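Local coordinates for acetyl-CoA acetyltransferase (Mycobacterium smegmatis, PDB 4EGV), which has a monomeric thiolase-like fold and may act as an acyltransferase, at residues A[298-303]-A[320-325]; A[403-408]-A[418-423]. One frame throughout, in Å; residues are numbered along the deposited sequence.

Interaction 1: residues A[298-303]-A[320-325]; sequences GHADMK and VTAVNE
This is apolar helix-on-sheet packing in a thiolase fold: helix 317-330 packs along strand 294-303 of the central mixed sheet, running nearly antiparallel to it. Strand, helix and the later strand 337-342 form a beta-alpha-beta crossover that steps over the hairpin strands 402-409 and 414-421. The axes of the two short segments make an angle of 160° and come within 6.8 Å of each other. Small residues suit so close a fit, and the nearest backbone pair is A300 and A322, whose CA atoms are 5.1 Å apart. Their two methyls lie side by side, CB to CB at 4.2 Å, and the A300 methyl comes closest to the A322 carbonyl oxygen.

The alternation of the strand sorts its side chains. A300 and M302 point toward the helix, whereas H299 and D301 point away from it: the H299 ring stacks on W427 and uses ND1 to bond D430, and D301 pairs with S416. M302, a selenomethionine here, has CG anti to its own carbonyl carbon and beside the backbone N (chi1 -68°). That rotation lays CG against the A322 methyl at 3.5 Å, so A322 is met by both inward-facing strand residues. The chain then bends at chi2 and chi3, and CB and CG make the contact with A322.

E325, one turn after A322, shows how an acidic residue can serve in a buried contact. Its carboxylate is satisfied beyond the strand by a salt bridge to R328 and a hydrogen bond from the N431 backbone. With CG anti to the backbone N and the chain bent at chi2, its methylene carbon CG rests 3.8 Å from A300 CB.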
loop_
_atom_site.group_PDB
_atom_site.type_symbol
_atom_site.label_atom_id
_atom_site.label_comp_id
_atom_site.label_asym_id
_atom_site.label_seq_id
_atom_site.Cartn_x
_atom_site.Cartn_y
_atom_site.Cartn_z
ATOM N N GLY A 298 -17.129 0.364 5.585
ATOM C CA GLY A 298 -16.870 1.023 4.324
ATOM C C GLY A 298 -15.797 0.370 3.510
ATOM O O GLY A 298 -14.938 -0.325 4.020
ATOM N N HIS A 299 -15.856 0.607 2.216
ATOM C CA HIS A 299 -14.895 0.018 1.318
ATOM C C HIS A 299 -14.919 0.738 -0.000
ATOM O O HIS A 299 -15.929 1.297 -0.341
ATOM C CB HIS A 299 -15.211 -1.457 1.122
ATOM C CG HIS A 299 -16.676 -1.771 1.160
ATOM N ND1 HIS A 299 -17.461 -1.826 0.029
ATOM C CD2 HIS A 299 -17.497 -2.055 2.198
ATOM C CE1 HIS A 299 -18.698 -2.125 0.374
ATOM N NE2 HIS A 299 -18.749 -2.255 1.684
ATOM N N ALA A 300 -13.785 0.757 -0.699
ATOM C CA ALA A 300 -13.696 1.149 -2.104
ATOM C C ALA A 300 -12.399 0.608 -2.708
ATOM O O ALA A 300 -11.446 0.375 -1.998
ATOM C CB ALA A 300 -13.810 2.641 -2.272
ATOM N N ASP A 301 -12.403 0.361 -4.012
ATOM C CA ASP A 301 -11.220 -0.048 -4.752
ATOM C C ASP A 301 -11.023 0.866 -5.985
ATOM O O ASP A 301 -11.866 0.923 -6.869
ATOM C CB ASP A 301 -11.284 -1.537 -5.181
ATOM C CG ASP A 301 -11.685 -2.505 -4.035
ATOM O OD1 ASP A 301 -10.969 -2.614 -3.005
ATOM O OD2 ASP A 301 -12.718 -3.197 -4.175
HETATM N N MSE A 302 -9.902 1.570 -6.036
HETATM C CA MSE A 302 -9.611 2.431 -7.159
HETATM C C MSE A 302 -8.326 2.083 -7.878
HETATM O O MSE A 302 -7.505 1.363 -7.361
HETATM C CB MSE A 302 -9.610 3.888 -6.717
HETATM C CG MSE A 302 -10.999 4.419 -6.317
HETATM SE SE MSE A 302 -12.338 4.468 -7.753
HETATM C CE MSE A 302 -11.426 5.631 -9.052
ATOM N N LYS A 303 -8.173 2.593 -9.094
ATOM C CA LYS A 303 -7.016 2.306 -9.936
ATOM C C LYS A 303 -6.606 3.516 -10.766
ATOM O O LYS A 303 -7.460 4.172 -11.325
ATOM C CB LYS A 303 -7.335 1.131 -10.854
ATOM C CG LYS A 303 -6.266 0.837 -11.907
ATOM C CD LYS A 303 -6.736 -0.201 -12.917
ATOM C CE LYS A 303 -7.047 -1.508 -12.155
ATOM N NZ LYS A 303 -8.127 -2.365 -12.721
ATOM N N VAL A 320 -7.524 9.047 -3.183
ATOM C CA VAL A 320 -8.293 9.928 -2.352
ATOM C C VAL A 320 -9.772 9.637 -2.547
ATOM O O VAL A 320 -10.525 9.576 -1.593
ATOM C CB VAL A 320 -7.993 11.392 -2.735
ATOM C CG1 VAL A 320 -8.809 12.376 -1.892
ATOM C CG2 VAL A 320 -6.494 11.670 -2.659
ATOM N N THR A 321 -10.168 9.445 -3.796
ATOM C CA THR A 321 -11.510 9.081 -4.146
ATOM C C THR A 321 -11.939 7.796 -3.447
ATOM O O THR A 321 -13.070 7.708 -2.955
ATOM C CB THR A 321 -11.661 8.934 -5.665
ATOM O OG1 THR A 321 -11.213 10.133 -6.285
ATOM C CG2 THR A 321 -13.136 8.713 -6.078
ATOM N N ALA A 322 -11.039 6.816 -3.389
ATOM C CA ALA A 322 -11.299 5.555 -2.698
ATOM C C ALA A 322 -11.543 5.801 -1.249
ATOM O O ALA A 322 -12.488 5.265 -0.702
ATOM C CB ALA A 322 -10.164 4.542 -2.895
ATOM N N VAL A 323 -10.699 6.614 -0.626
ATOM C CA VAL A 323 -10.877 6.988 0.769
ATOM C C VAL A 323 -12.219 7.663 1.015
ATOM O O VAL A 323 -12.924 7.301 1.931
ATOM C CB VAL A 323 -9.737 7.874 1.271
ATOM C CG1 VAL A 323 -10.099 8.566 2.569
ATOM C CG2 VAL A 323 -8.468 7.050 1.469
ATOM N N ASN A 324 -12.575 8.622 0.176
ATOM C CA ASN A 324 -13.816 9.355 0.343
ATOM C C ASN A 324 -15.069 8.537 0.112
ATOM O O ASN A 324 -16.046 8.712 0.826
ATOM C CB ASN A 324 -13.836 10.613 -0.515
ATOM C CG ASN A 324 -13.075 11.762 0.114
ATOM O OD1 ASN A 324 -12.982 11.851 1.343
ATOM N ND2 ASN A 324 -12.517 12.641 -0.723
ATOM N N GLU A 325 -15.039 7.650 -0.878
ATOM C CA GLU A 325 -16.134 6.722 -1.144
ATOM C C GLU A 325 -16.322 5.695 -0.009
ATOM O O GLU A 325 -17.454 5.351 0.355
ATOM C CB GLU A 325 -15.939 6.049 -2.505
ATOM C CG GLU A 325 -16.840 4.845 -2.815
ATOM C CD GLU A 325 -18.312 5.206 -2.990
ATOM O OE1 GLU A 325 -18.634 6.395 -3.102
ATOM O OE2 GLU A 325 -19.147 4.290 -3.020
#

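Interaction 2: residues A[403-408]-A[418-423]; sequences ALVGAN and GIYSTE
Four backbone hydrogen bonds zip the strands 403-408 and 418-421 into an antiparallel ladder, with A403-Y420 and V405-G418 as hydrogen-bonded pairs and L404-I419 as the non-hydrogen-bonded pair between them. In the first, A403 N to Y420 O and Y420 N to A403 O are both 2.9 Å, each donor lying in the carbonyl plane. In the second, V405 N meets G418 O at 2.7 Å, nearly along the C=O axis.

L404 and I419 share one face of the sheet; their branched chains cross obliquely, with L404 CD1 and I419 CD1 at 3.8 Å, a good apolar fill for a buried face. A403, V405 and Y420 occupy the other. There chi1 of -58° turns the Y420 ring back along its strand, so that Y420 CE2 lies 3.9 Å from V405 CG2 and Y420 OH passes 4.5 Å from G418 CA. A glycine suits that spot, since a CB would crowd the hydroxyl, which is hydrogen-bonded to Q119.

Helix 383-397 backs the face of A403, V405 and Y420, while L327 of helix 317-330 touches L404 and I419; strands 294-303 and 337-342 flank the hairpin.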
loop_
_atom_site.group_PDB
_atom_site.type_symbol
_atom_site.label_atom_id
_atom_site.label_comp_id
_atom_site.label_asym_id
_atom_site.label_seq_id
_atom_site.Cartn_x
_atom_site.Cartn_y
_atom_site.Cartn_z
ATOM N N ALA A 403 -12.265 2.397 12.346
ATOM C CA ALA A 403 -10.826 2.321 11.861
ATOM C C ALA A 403 -10.683 2.194 10.335
ATOM O O ALA A 403 -11.282 1.327 9.717
ATOM C CB ALA A 403 -10.084 1.183 12.538
ATOM N N LEU A 404 -9.873 3.056 9.744
ATOM C CA LEU A 404 -9.656 3.040 8.307
ATOM C C LEU A 404 -8.320 2.361 7.933
ATOM O O LEU A 404 -7.267 2.653 8.515
ATOM C CB LEU A 404 -9.743 4.468 7.759
ATOM C CG LEU A 404 -9.756 4.682 6.255
ATOM C CD1 LEU A 404 -10.631 5.824 5.904
ATOM C CD2 LEU A 404 -8.359 4.922 5.706
ATOM N N VAL A 405 -8.373 1.451 6.970
ATOM C CA VAL A 405 -7.179 0.829 6.447
ATOM C C VAL A 405 -7.035 1.237 4.991
ATOM O O VAL A 405 -7.963 1.107 4.241
ATOM C CB VAL A 405 -7.223 -0.736 6.606
ATOM C CG1 VAL A 405 -6.036 -1.414 5.993
ATOM C CG2 VAL A 405 -7.303 -1.116 8.057
ATOM N N GLY A 406 -5.868 1.715 4.579
ATOM C CA GLY A 406 -5.614 1.973 3.167
ATOM C C GLY A 406 -4.498 1.109 2.633
ATOM O O GLY A 406 -3.442 1.046 3.222
ATOM N N ALA A 407 -4.733 0.469 1.492
ATOM C CA ALA A 407 -3.783 -0.497 0.919
ATOM C C ALA A 407 -3.323 -0.119 -0.470
ATOM O O ALA A 407 -4.112 -0.076 -1.369
ATOM C CB ALA A 407 -4.406 -1.903 0.906
ATOM N N ASN A 408 -2.027 0.045 -0.682
ATOM C CA ASN A 408 -1.359 0.385 -1.943
ATOM C C ASN A 408 -0.515 -0.775 -2.521
ATOM O O ASN A 408 0.063 -1.451 -1.770
ATOM C CB ASN A 408 -0.436 1.536 -1.595
ATOM C CG ASN A 408 0.069 2.261 -2.770
ATOM O OD1 ASN A 408 -0.627 3.025 -3.339
ATOM N ND2 ASN A 408 1.300 2.060 -3.111
ATOM N N GLY A 418 -10.652 -0.132 3.544
ATOM C CA GLY A 418 -11.652 -0.717 4.391
ATOM C C GLY A 418 -11.808 0.074 5.682
ATOM O O GLY A 418 -10.848 0.580 6.253
ATOM N N ILE A 419 -13.045 0.207 6.137
ATOM C CA ILE A 419 -13.342 0.834 7.399
ATOM C C ILE A 419 -14.051 -0.204 8.219
ATOM O O ILE A 419 -14.982 -0.804 7.764
ATOM C CB ILE A 419 -14.197 2.114 7.245
ATOM C CG1 ILE A 419 -13.472 3.123 6.337
ATOM C CG2 ILE A 419 -14.509 2.686 8.612
ATOM C CD1 ILE A 419 -14.133 4.450 6.154
ATOM N N TYR A 420 -13.562 -0.396 9.437
ATOM C CA TYR A 420 -14.009 -1.426 10.375
ATOM C C TYR A 420 -14.596 -0.836 11.677
ATOM O O TYR A 420 -14.165 0.225 12.129
ATOM C CB TYR A 420 -12.819 -2.327 10.696
ATOM C CG TYR A 420 -12.221 -2.961 9.476
ATOM C CD1 TYR A 420 -12.716 -4.152 9.006
ATOM C CD2 TYR A 420 -11.185 -2.377 8.787
ATOM C CE1 TYR A 420 -12.202 -4.736 7.869
ATOM C CE2 TYR A 420 -10.677 -2.954 7.672
ATOM C CZ TYR A 420 -11.196 -4.136 7.211
ATOM O OH TYR A 420 -10.687 -4.766 6.103
ATOM N N SER A 421 -15.583 -1.530 12.244
ATOM C CA SER A 421 -16.255 -1.175 13.510
ATOM C C SER A 421 -17.073 -2.333 14.079
ATOM O O SER A 421 -17.531 -3.205 13.358
ATOM C CB SER A 421 -17.203 -0.006 13.315
ATOM O OG SER A 421 -17.776 0.355 14.534
ATOM N N THR A 422 -17.276 -2.323 15.384
ATOM C CA THR A 422 -18.159 -3.288 16.038
ATOM C C THR A 422 -19.646 -2.954 15.881
ATOM O O THR A 422 -20.507 -3.820 16.060
ATOM C CB THR A 422 -17.871 -3.390 17.533
ATOM O OG1 THR A 422 -17.748 -2.078 18.085
ATOM C CG2 THR A 422 -16.609 -4.192 17.785
ATOM N N GLU A 423 -19.926 -1.691 15.558
ATOM C CA GLU A 423 -21.280 -1.172 15.345
ATOM C C GLU A 423 -21.932 -1.834 14.107
ATOM O O GLU A 423 -21.471 -1.641 12.998
ATOM C CB GLU A 423 -21.264 0.369 15.255
ATOM C CG GLU A 423 -22.621 1.078 15.509
ATOM C CD GLU A 423 -22.649 2.551 15.011
ATOM O OE1 GLU A 423 -22.056 3.438 15.693
ATOM O OE2 GLU A 423 -23.264 2.826 13.942
#

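How the interactions relate
Along the chain the contacts come in series: interaction 1 closes before interaction 2 opens, and their centres lie 11 Å apart. Both belong to one mixed sheet, in which strand 294-303 is the neighbour of 414-421, followed by 402-409 and 337-342. The two touch directly through the backbone, where G298 O and I419 N, 2.9 Å apart, probably form a hydrogen bond. Helix 317-330 unites them as well, for it reaches both contacts and touches the hairpin also through A322 on V417. The crossover helix therefore spans strands distant in sequence, joining strand 294-303 and the later hairpin into one layered thiolase-like core.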